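Side-chain contacts in pyruvate kinase 1 (Trypanosoma brucei brucei, PDB 4KCT), which catalyses phosphoryl transfer from phosphoenolpyruvate to ADP, yielding pyruvate and ATP, and also has an intrinsic decarboxylase activity: residues Q131-V136 and V154-D159; P307-A312 and V344-R349; V479-H484 and P490-L495. One frame throughout, in Å; residues are numbered along the deposited sequence.

Overall arrangement
The three contacts follow one another along the chain, each in a different part of the fold. Contact 1 joins helix 132-135 to strand 149-158 in the mixed sheet of the small lid-like domain. Contact 2 belongs to the shell of the eight-stranded barrel, where the approach to helix 311-323 meets helix 340-356. Contact 3, beside the bound sugar bisphosphate, is the hairpin of strands 476-481 and 492-497 in the C-terminal sheet, which runs on into the third subunit. Centres of contacts 1 and 2 are about 46 Å apart, those of 2 and 3 about 40 Å, and contacts 1 and 3 lie on opposite sides of the chain's centre. Contacts 2 and 3 border different neighbouring subunits.

Contact 1: Q131-V136 and V154-D159; sequences QLTNAV and VSKEDD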
loop_
_atom_site.group_PDB
_atom_site.type_symbol
_atom_site.label_atom_id
_atom_site.label_comp_id
_atom_site.label_asym_id
_atom_site.label_seq_id
_atom_site.Cartn_x
_atom_site.Cartn_y
_atom_site.Cartn_z
ATOM N N GLN A 131 -17.487 -36.288 -32.970
ATOM C CA GLN A 131 -16.308 -35.474 -33.259
ATOM C C GLN A 131 -15.032 -35.951 -32.565
ATOM O O GLN A 131 -14.047 -35.214 -32.502
ATOM C CB GLN A 131 -16.580 -34.020 -32.914
ATOM C CG GLN A 131 -17.587 -33.358 -33.849
ATOM C CD GLN A 131 -17.002 -33.143 -35.221
ATOM O OE1 GLN A 131 -15.823 -32.785 -35.355
ATOM N NE2 GLN A 131 -17.769 -33.485 -36.252
ATOM N N LEU A 132 -15.052 -37.164 -32.012
ATOM C CA LEU A 132 -13.929 -37.625 -31.180
ATOM C C LEU A 132 -12.553 -37.440 -31.868
ATOM O O LEU A 132 -11.602 -36.975 -31.246
ATOM C CB LEU A 132 -14.117 -39.091 -30.765
ATOM C CG LEU A 132 -12.980 -39.721 -29.957
ATOM C CD1 LEU A 132 -12.941 -39.112 -28.564
ATOM C CD2 LEU A 132 -13.152 -41.229 -29.872
ATOM N N THR A 133 -12.450 -37.793 -33.150
ATOM C CA THR A 133 -11.131 -37.783 -33.812
ATOM C C THR A 133 -10.679 -36.390 -34.194
ATOM O O THR A 133 -9.530 -36.197 -34.552
ATOM C CB THR A 133 -11.081 -38.676 -35.074
ATOM O OG1 THR A 133 -12.023 -38.189 -36.036
ATOM C CG2 THR A 133 -11.402 -40.122 -34.735
ATOM N N ASN A 134 -11.576 -35.414 -34.102
ATOM C CA ASN A 134 -11.166 -34.011 -34.160
ATOM C C ASN A 134 -10.803 -33.441 -32.812
ATOM O O ASN A 134 -10.073 -32.479 -32.735
ATOM C CB ASN A 134 -12.252 -33.149 -34.795
ATOM C CG ASN A 134 -12.481 -33.497 -36.236
ATOM O OD1 ASN A 134 -11.555 -33.911 -36.924
ATOM N ND2 ASN A 134 -13.735 -33.448 -36.668
ATOM N N ALA A 135 -11.422 -33.957 -31.760
ATOM C CA ALA A 135 -11.280 -33.371 -30.431
ATOM C C ALA A 135 -9.946 -33.746 -29.798
ATOM O O ALA A 135 -9.349 -32.943 -29.102
ATOM C CB ALA A 135 -12.423 -33.802 -29.534
ATOM N N VAL A 136 -9.542 -35.007 -29.945
ATOM C CA VAL A 136 -8.331 -35.490 -29.286
ATOM C C VAL A 136 -7.270 -35.951 -30.283
ATOM O O VAL A 136 -7.560 -36.691 -31.219
ATOM C CB VAL A 136 -8.623 -36.595 -28.232
ATOM C CG1 VAL A 136 -9.222 -37.814 -28.880
ATOM C CG2 VAL A 136 -7.344 -36.979 -27.500
ATOM N N VAL A 154 -2.537 -43.074 -29.350
ATOM C CA VAL A 154 -1.290 -43.351 -30.061
ATOM C C VAL A 154 -1.347 -42.794 -31.472
ATOM O O VAL A 154 -0.430 -42.107 -31.914
ATOM C CB VAL A 154 -0.987 -44.863 -30.144
ATOM C CG1 VAL A 154 0.339 -45.085 -30.851
ATOM C CG2 VAL A 154 -0.965 -45.492 -28.754
ATOM N N SER A 155 -2.416 -43.104 -32.194
ATOM C CA SER A 155 -2.532 -42.651 -33.575
ATOM C C SER A 155 -3.984 -42.605 -34.023
ATOM O O SER A 155 -4.856 -43.254 -33.433
ATOM C CB SER A 155 -1.729 -43.558 -34.506
ATOM O OG SER A 155 -2.205 -44.881 -34.428
ATOM N N LYS A 156 -4.247 -41.803 -35.039
ATOM C CA LYS A 156 -5.535 -41.812 -35.698
ATOM C C LYS A 156 -5.527 -42.797 -36.865
ATOM O O LYS A 156 -4.729 -42.653 -37.773
ATOM C CB LYS A 156 -5.859 -40.417 -36.206
ATOM C CG LYS A 156 -7.111 -40.365 -37.063
ATOM C CD LYS A 156 -7.718 -38.982 -37.030
ATOM C CE LYS A 156 -8.002 -38.478 -38.423
ATOM N NZ LYS A 156 -8.585 -37.115 -38.343
ATOM N N GLU A 157 -6.405 -43.802 -36.828
ATOM C CA GLU A 157 -6.433 -44.854 -37.870
ATOM C C GLU A 157 -7.246 -44.467 -39.106
ATOM O O GLU A 157 -6.855 -44.772 -40.236
ATOM C CB GLU A 157 -6.955 -46.169 -37.302
ATOM C CG GLU A 157 -6.120 -46.719 -36.157
ATOM C CD GLU A 157 -4.663 -46.925 -36.552
ATOM O OE1 GLU A 157 -3.818 -46.054 -36.222
ATOM O OE2 GLU A 157 -4.376 -47.920 -37.257
ATOM N N ASP A 158 -8.431 -43.905 -38.877
ATOM C CA ASP A 158 -9.244 -43.296 -39.945
ATOM C C ASP A 158 -10.127 -42.246 -39.284
ATOM O O ASP A 158 -9.889 -41.890 -38.131
ATOM C CB ASP A 158 -10.081 -44.352 -40.671
ATOM C CG ASP A 158 -10.968 -45.158 -39.726
ATOM O OD1 ASP A 158 -11.594 -44.575 -38.807
ATOM O OD2 ASP A 158 -11.094 -46.371 -39.941
ATOM N N ASP A 159 -11.061 -41.655 -40.018
ATOM C CA ASP A 159 -11.737 -40.472 -39.472
ATOM C C ASP A 159 -12.700 -40.821 -38.339
ATOM O O ASP A 159 -13.212 -39.935 -37.662
ATOM C CB ASP A 159 -12.447 -39.651 -40.561
ATOM C CG ASP A 159 -13.520 -40.426 -41.250
ATOM O OD1 ASP A 159 -13.401 -41.671 -41.280
ATOM O OD2 ASP A 159 -14.470 -39.802 -41.789
HETATM O O HOH W 1 -14.438 -39.120 -34.783
#
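Thr133, in the short helix 132-135, faces Asp159 just beyond the end of strand 149-158, with the CA atoms of Thr133 and Asp159 6.3 Å apart. The link between helix and strand is a worked example of how one threonine can serve both polar and apolar ends of a joint. With chi1 at 62°, its hydroxyl is tucked between its own backbone N and carbonyl carbon, and from there Thr133 OG1 donates to Asp159 O at 2.7 Å. The donor does not follow a lone pair but stands about 45° above the carbonyl plane. Thr133 CG2 rests against the same oxygen, 3.4 Å from Asp159 O. A water doubles the grip: it accepts from Thr133 N at 2.9 Å and donates to Asp159 O at 3.2 Å, giving an amide in the first turn of the helix a partner.

Lys156 supplies the apolar half. Its chain leaves with CG anti to the backbone N and bends at chi3, laying Lys156 CD alongside Thr133 CB at 3.9 Å. At the helix start, Asn134 ND2 donates to OE1 of the N-cap residue Gln131 at 2.6 Å, with the oxygen in the plane of the asparagine amide. Asp158 turns its carboxylate to Thr161 and Arg160, and Glu157 and Asp158 together face Thr161 as a classic beta bulge. The whole arrangement is a helical turn docked on the bulged tip of a beta hairpin, within the small beta-rich domain that in pyruvate kinases forms a mobile lid over the active site.

Contact 2: P307-A312 and V344-R349; sequences PRPTRA and VQYMAR
The CD corner of Pro309 sits on the face of the Tyr346 ring, the two side chains crossing at about a right angle, illustrating how a proline can use the face of an aromatic as its seat. The CH-pi contact comes first: Pro309 CD sits 3.7 Å from the centroid of the Tyr346 ring and only 6° off its normal, practically over the centre. Pro309 CG reaches the rim, 4.1 Å from Tyr346 CD1. On the opposite face, Arg349 NH1, one helical turn further on, lies 3.2 Å above the plane of the Tyr346 ring; the guanidinium stands edge-on, NH1 pointing at the ring centre, so the phenol has Pro309 CD on one face and Arg349 NH1 on the other. Tyr346 adopts a chi1 of -99°, away from a staggered value, and this swings its ring into the slot.

Van der Waals contacts gather round the hydroxyl end. The aliphatic part of Arg308 passes there, with Arg308 CG 3.6 Å from Tyr346 OH, while its guanidinium plane is turned 77° from the ring. Pro307 O approaches Tyr346 CE2 to 3.8 Å.

Polar interactions leave the contact for other partners. Arg308 NH2 is bonded to Gly267 O of the second subunit, and Arg311 forms a salt bridge with Asp146 of that subunit and bonds the carbonyls of its Arg263 and Gly264, two residues of the pyruvate pocket.

Pro309 also packs on Leu300, Met303 and Val314. Helix 340-356 meanwhile lies against the barrel, with Val344 and Met347 covering strands 327-330 and 23-27, the last and first strands of the closed sheet.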
loop_
_atom_site.group_PDB
_atom_site.type_symbol
_atom_site.label_atom_id
_atom_site.label_comp_id
_atom_site.label_asym_id
_atom_site.label_seq_id
_atom_site.Cartn_x
_atom_site.Cartn_y
_atom_site.Cartn_z
ATOM N N PRO A 307 -18.370 -39.911 12.094
ATOM C CA PRO A 307 -19.074 -38.897 12.844
ATOM C C PRO A 307 -18.265 -37.583 12.967
ATOM O O PRO A 307 -18.774 -36.595 13.485
ATOM C CB PRO A 307 -19.259 -39.553 14.241
ATOM C CG PRO A 307 -18.159 -40.538 14.332
ATOM C CD PRO A 307 -17.956 -41.058 12.932
ATOM N N ARG A 308 -17.010 -37.599 12.519
ATOM C CA ARG A 308 -16.164 -36.384 12.528
ATOM C C ARG A 308 -15.431 -36.309 11.206
ATOM O O ARG A 308 -15.196 -37.334 10.575
ATOM C CB ARG A 308 -15.128 -36.460 13.674
ATOM C CG ARG A 308 -15.729 -36.451 15.075
ATOM C CD ARG A 308 -14.640 -36.566 16.153
ATOM N NE ARG A 308 -13.317 -36.201 15.629
ATOM C CZ ARG A 308 -12.532 -35.253 16.143
ATOM N NH1 ARG A 308 -12.920 -34.557 17.208
ATOM N NH2 ARG A 308 -11.364 -34.983 15.573
ATOM N N PRO A 309 -15.027 -35.101 10.797
ATOM C CA PRO A 309 -14.351 -34.947 9.502
ATOM C C PRO A 309 -12.832 -35.147 9.671
ATOM O O PRO A 309 -12.335 -35.178 10.797
ATOM C CB PRO A 309 -14.654 -33.484 9.140
ATOM C CG PRO A 309 -14.690 -32.803 10.481
ATOM C CD PRO A 309 -15.401 -33.794 11.380
ATOM N N THR A 310 -12.112 -35.314 8.571
ATOM C CA THR A 310 -10.650 -35.388 8.650
ATOM C C THR A 310 -10.098 -33.962 8.760
ATOM O O THR A 310 -10.817 -32.986 8.546
ATOM C CB THR A 310 -10.034 -36.035 7.394
ATOM O OG1 THR A 310 -10.227 -35.153 6.271
ATOM C CG2 THR A 310 -10.709 -37.415 7.087
ATOM N N ARG A 311 -8.807 -33.842 9.047
ATOM C CA ARG A 311 -8.213 -32.517 9.208
ATOM C C ARG A 311 -8.208 -31.760 7.871
ATOM O O ARG A 311 -8.363 -30.534 7.847
ATOM C CB ARG A 311 -6.795 -32.622 9.788
ATOM C CG ARG A 311 -6.711 -33.437 11.064
ATOM C CD ARG A 311 -7.603 -32.860 12.172
ATOM N NE ARG A 311 -7.495 -33.630 13.440
ATOM C CZ ARG A 311 -8.232 -34.703 13.730
ATOM N NH1 ARG A 311 -9.039 -35.231 12.797
ATOM N NH2 ARG A 311 -8.043 -35.360 14.880
ATOM N N ALA A 312 -8.033 -32.486 6.775
ATOM C CA ALA A 312 -8.012 -31.859 5.417
ATOM C C ALA A 312 -9.379 -31.298 5.092
ATOM O O ALA A 312 -9.495 -30.262 4.443
ATOM C CB ALA A 312 -7.631 -32.896 4.352
ATOM N N VAL A 344 -23.735 -31.041 8.651
ATOM C CA VAL A 344 -24.162 -29.652 8.454
ATOM C C VAL A 344 -23.754 -28.779 9.643
ATOM O O VAL A 344 -23.271 -27.665 9.468
ATOM C CB VAL A 344 -25.666 -29.546 8.195
ATOM C CG1 VAL A 344 -26.119 -28.080 8.265
ATOM C CG2 VAL A 344 -26.012 -30.184 6.828
ATOM N N GLN A 345 -23.906 -29.312 10.850
ATOM C CA GLN A 345 -23.479 -28.593 12.046
ATOM C C GLN A 345 -21.969 -28.313 12.068
ATOM O O GLN A 345 -21.556 -27.207 12.399
ATOM C CB GLN A 345 -23.922 -29.343 13.322
ATOM C CG GLN A 345 -25.445 -29.301 13.539
ATOM C CD GLN A 345 -25.924 -30.389 14.503
ATOM O OE1 GLN A 345 -25.133 -30.953 15.235
ATOM N NE2 GLN A 345 -27.205 -30.740 14.426
ATOM N N TYR A 346 -21.146 -29.305 11.690
ATOM C CA TYR A 346 -19.691 -29.066 11.555
ATOM C C TYR A 346 -19.429 -28.000 10.515
ATOM O O TYR A 346 -18.590 -27.120 10.721
ATOM C CB TYR A 346 -18.935 -30.336 11.159
ATOM C CG TYR A 346 -18.281 -31.045 12.300
ATOM C CD1 TYR A 346 -17.148 -30.528 12.904
ATOM C CD2 TYR A 346 -18.824 -32.228 12.811
ATOM C CE1 TYR A 346 -16.556 -31.173 13.974
ATOM C CE2 TYR A 346 -18.253 -32.864 13.892
ATOM C CZ TYR A 346 -17.092 -32.361 14.437
ATOM O OH TYR A 346 -16.527 -32.988 15.515
ATOM N N MET A 347 -20.080 -28.134 9.357
ATOM C CA MET A 347 -19.848 -27.191 8.258
ATOM C C MET A 347 -20.150 -25.753 8.704
ATOM O O MET A 347 -19.351 -24.847 8.484
ATOM C CB MET A 347 -20.721 -27.529 7.046
ATOM C CG MET A 347 -20.328 -26.678 5.836
ATOM S SD MET A 347 -20.986 -27.363 4.279
ATOM C CE MET A 347 -19.470 -27.995 3.522
ATOM N N ALA A 348 -21.255 -25.578 9.420
ATOM C CA ALA A 348 -21.593 -24.272 10.025
ATOM C C ALA A 348 -20.540 -23.753 11.019
ATOM O O ALA A 348 -20.190 -22.575 10.981
ATOM C CB ALA A 348 -22.975 -24.324 10.684
ATOM N N ARG A 349 -20.036 -24.617 11.900
ATOM C CA ARG A 349 -19.047 -24.186 12.899
ATOM C C ARG A 349 -17.723 -23.811 12.231
ATOM O O ARG A 349 -17.057 -22.845 12.638
ATOM C CB ARG A 349 -18.794 -25.299 13.958
ATOM C CG ARG A 349 -19.953 -25.471 14.927
ATOM C CD ARG A 349 -19.563 -26.246 16.199
ATOM N NE ARG A 349 -19.042 -27.578 15.914
ATOM C CZ ARG A 349 -19.783 -28.683 15.748
ATOM N NH1 ARG A 349 -19.191 -29.850 15.541
ATOM N NH2 ARG A 349 -21.105 -28.627 15.754
#

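Contact 3: V479-H484 and P490-L495; sequences VVHADH and PNQTRL. With FDP (2,6-di-O-phosphono-beta-D-fructofuranose), chain F.
His481 and Gln492 form one hydrogen-bonded pair of an antiparallel hairpin, and the histidine shows how a single side chain can join a ligand site to the strand that pairs across the subunit interface. His481 CB lies 3.6 Å from O3 of the bound sugar bisphosphate, which also accepts from Ala482 N at 3.0 Å. A chi1 of 51° folds the ring back so that His481 ND1 donates to Ala482 O at 2.7 Å, in the plane of the ring. His481 CE1 comes next, 3.3 Å from Gln492 OE1. At the tip, His481 NE2 accepts from Arg494 NH2 at 2.9 Å, again in the ring plane, with an N-H...N angle of 154°. Over one ring face a water links Val479 O, Gln492 OE1 and Arg494 NE. Further along, Asn491 OD1 takes Asp483 N at 2.9 Å, and Asn491 ND2 meets Asp483 OD2 from above the carboxylate plane; Asp483 OD1 is held by the amides of Ser485 and Val486.

Donation from ND1 and acceptance at NE2 are consistent with a neutral histidine. Because Arg494 also forms a salt bridge with Asp483 of the third subunit, the polar network runs from the effector pocket to the subunit interface.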
loop_
_atom_site.group_PDB
_atom_site.type_symbol
_atom_site.label_atom_id
_atom_site.label_comp_id
_atom_site.label_asym_id
_atom_site.label_seq_id
_atom_site.Cartn_x
_atom_site.Cartn_y
_atom_site.Cartn_z
ATOM N N VAL A 479 -29.061 1.828 6.973
ATOM C CA VAL A 479 -30.339 1.539 6.299
ATOM C C VAL A 479 -30.283 2.102 4.882
ATOM O O VAL A 479 -30.075 3.297 4.692
ATOM C CB VAL A 479 -31.513 2.191 7.033
ATOM C CG1 VAL A 479 -32.840 1.901 6.322
ATOM C CG2 VAL A 479 -31.546 1.733 8.488
ATOM N N VAL A 480 -30.538 1.246 3.904
ATOM C CA VAL A 480 -30.360 1.604 2.502
ATOM C C VAL A 480 -31.692 1.382 1.769
ATOM O O VAL A 480 -32.260 0.276 1.809
ATOM C CB VAL A 480 -29.278 0.721 1.846
ATOM C CG1 VAL A 480 -29.202 0.987 0.327
ATOM C CG2 VAL A 480 -27.908 0.947 2.530
ATOM N N HIS A 481 -32.182 2.424 1.103
ATOM C CA HIS A 481 -33.329 2.305 0.178
ATOM C C HIS A 481 -33.397 3.567 -0.646
ATOM O O HIS A 481 -32.422 4.317 -0.691
ATOM C CB HIS A 481 -34.653 2.049 0.931
ATOM C CG HIS A 481 -34.932 3.031 2.057
ATOM N ND1 HIS A 481 -35.388 4.304 1.836
ATOM C CD2 HIS A 481 -34.911 2.858 3.443
ATOM C CE1 HIS A 481 -35.588 4.921 3.032
ATOM N NE2 HIS A 481 -35.333 4.035 4.010
ATOM N N ALA A 482 -34.530 3.837 -1.307
ATOM C CA ALA A 482 -34.620 5.099 -2.088
ATOM C C ALA A 482 -35.252 6.215 -1.253
ATOM O O ALA A 482 -35.862 5.947 -0.205
ATOM C CB ALA A 482 -35.386 4.896 -3.378
ATOM N N ASP A 483 -34.991 7.462 -1.637
ATOM C CA ASP A 483 -35.689 8.583 -1.024
ATOM C C ASP A 483 -37.116 8.609 -1.563
ATOM O O ASP A 483 -37.584 7.625 -2.174
ATOM C CB ASP A 483 -34.950 9.915 -1.265
ATOM C CG ASP A 483 -34.922 10.322 -2.750
ATOM O OD1 ASP A 483 -35.758 9.808 -3.536
ATOM O OD2 ASP A 483 -34.040 11.131 -3.132
ATOM N N HIS A 484 -37.868 9.634 -1.214
ATOM C CA HIS A 484 -39.303 9.595 -1.492
ATOM C C HIS A 484 -39.681 9.693 -2.942
ATOM O O HIS A 484 -40.764 9.300 -3.309
ATOM C CB HIS A 484 -40.077 10.584 -0.636
ATOM C CG HIS A 484 -40.185 10.163 0.818
ATOM N ND1 HIS A 484 -40.797 10.926 1.763
ATOM C CD2 HIS A 484 -39.683 9.032 1.490
ATOM C CE1 HIS A 484 -40.671 10.331 2.977
ATOM N NE2 HIS A 484 -39.993 9.174 2.810
ATOM N N PRO A 490 -31.847 1.949 -4.999
ATOM C CA PRO A 490 -31.682 2.750 -3.773
ATOM C C PRO A 490 -30.674 3.896 -4.004
ATOM O O PRO A 490 -29.578 3.665 -4.521
ATOM C CB PRO A 490 -31.099 1.738 -2.772
ATOM C CG PRO A 490 -30.248 0.825 -3.658
ATOM C CD PRO A 490 -31.067 0.691 -4.959
ATOM N N ASN A 491 -31.052 5.118 -3.650
ATOM C CA ASN A 491 -30.130 6.255 -3.794
ATOM C C ASN A 491 -29.766 6.881 -2.454
ATOM O O ASN A 491 -29.203 7.972 -2.416
ATOM C CB ASN A 491 -30.726 7.331 -4.723
ATOM C CG ASN A 491 -31.856 8.114 -4.066
ATOM O OD1 ASN A 491 -32.714 7.540 -3.384
ATOM N ND2 ASN A 491 -31.808 9.459 -4.193
ATOM N N GLN A 492 -30.101 6.203 -1.359
ATOM C CA GLN A 492 -30.046 6.837 -0.037
ATOM C C GLN A 492 -29.474 5.822 0.982
ATOM O O GLN A 492 -29.859 4.662 0.967
ATOM C CB GLN A 492 -31.470 7.248 0.393
ATOM C CG GLN A 492 -31.536 7.833 1.803
ATOM C CD GLN A 492 -32.942 8.237 2.191
ATOM O OE1 GLN A 492 -33.613 7.560 2.996
ATOM N NE2 GLN A 492 -33.401 9.328 1.629
ATOM N N THR A 493 -28.606 6.289 1.886
ATOM C CA THR A 493 -28.198 5.508 3.071
ATOM C C THR A 493 -28.385 6.387 4.287
ATOM O O THR A 493 -28.047 7.588 4.242
ATOM C CB THR A 493 -26.674 5.216 3.053
ATOM O OG1 THR A 493 -26.238 4.881 1.731
ATOM C CG2 THR A 493 -26.315 4.080 4.027
ATOM N N ARG A 494 -28.797 5.782 5.401
ATOM C CA ARG A 494 -29.031 6.525 6.676
ATOM C C ARG A 494 -28.396 5.692 7.786
ATOM O O ARG A 494 -28.503 4.468 7.761
ATOM C CB ARG A 494 -30.526 6.587 6.999
ATOM C CG ARG A 494 -31.360 7.417 6.057
ATOM C CD ARG A 494 -32.756 7.540 6.602
ATOM N NE ARG A 494 -33.580 6.360 6.365
ATOM C CZ ARG A 494 -34.671 6.093 7.079
ATOM N NH1 ARG A 494 -35.023 6.909 8.072
ATOM N NH2 ARG A 494 -35.459 5.095 6.742
ATOM N N LEU A 495 -27.866 6.347 8.805
ATOM C CA LEU A 495 -27.526 5.661 10.051
ATOM C C LEU A 495 -28.629 5.931 11.044
ATOM O O LEU A 495 -28.913 7.078 11.340
ATOM C CB LEU A 495 -26.212 6.182 10.631
ATOM C CG LEU A 495 -24.959 6.137 9.757
ATOM C CD1 LEU A 495 -23.684 5.949 10.581
ATOM C CD2 LEU A 495 -25.068 5.100 8.679
HETATM P P1 FDP F . -39.351 0.578 -3.558
HETATM O O1P FDP F . -39.208 1.399 -2.294
HETATM O O2P FDP F . -39.938 -0.783 -3.286
HETATM O O3P FDP F . -39.952 1.319 -4.742
HETATM O O1 FDP F . -37.896 1.985 -6.306
HETATM C C1 FDP F . -37.221 2.344 -5.097
HETATM C C2 FDP F . -36.734 1.071 -4.415
HETATM O O2 FDP F . -37.829 0.198 -4.023
HETATM C C3 FDP F . -35.837 1.349 -3.213
HETATM O O3 FDP F . -36.584 1.776 -2.076
HETATM C C4 FDP F . -35.235 -0.029 -2.993
HETATM O O4 FDP F . -34.073 -0.011 -2.146
HETATM C C5 FDP F . -34.903 -0.428 -4.423
HETATM O O5 FDP F . -35.849 0.319 -5.273
HETATM C C6 FDP F . -35.060 -1.930 -4.620
HETATM O O6 FDP F . -34.443 -2.276 -5.862
HETATM P P2 FDP F . -34.147 -3.835 -6.185
HETATM O O4P FDP F . -33.084 -4.254 -5.155
HETATM O O5P FDP F . -35.478 -4.493 -5.997
HETATM O O6P FDP F . -33.625 -3.830 -7.601
HETATM O O HOH W 2 -32.317 4.881 3.837
#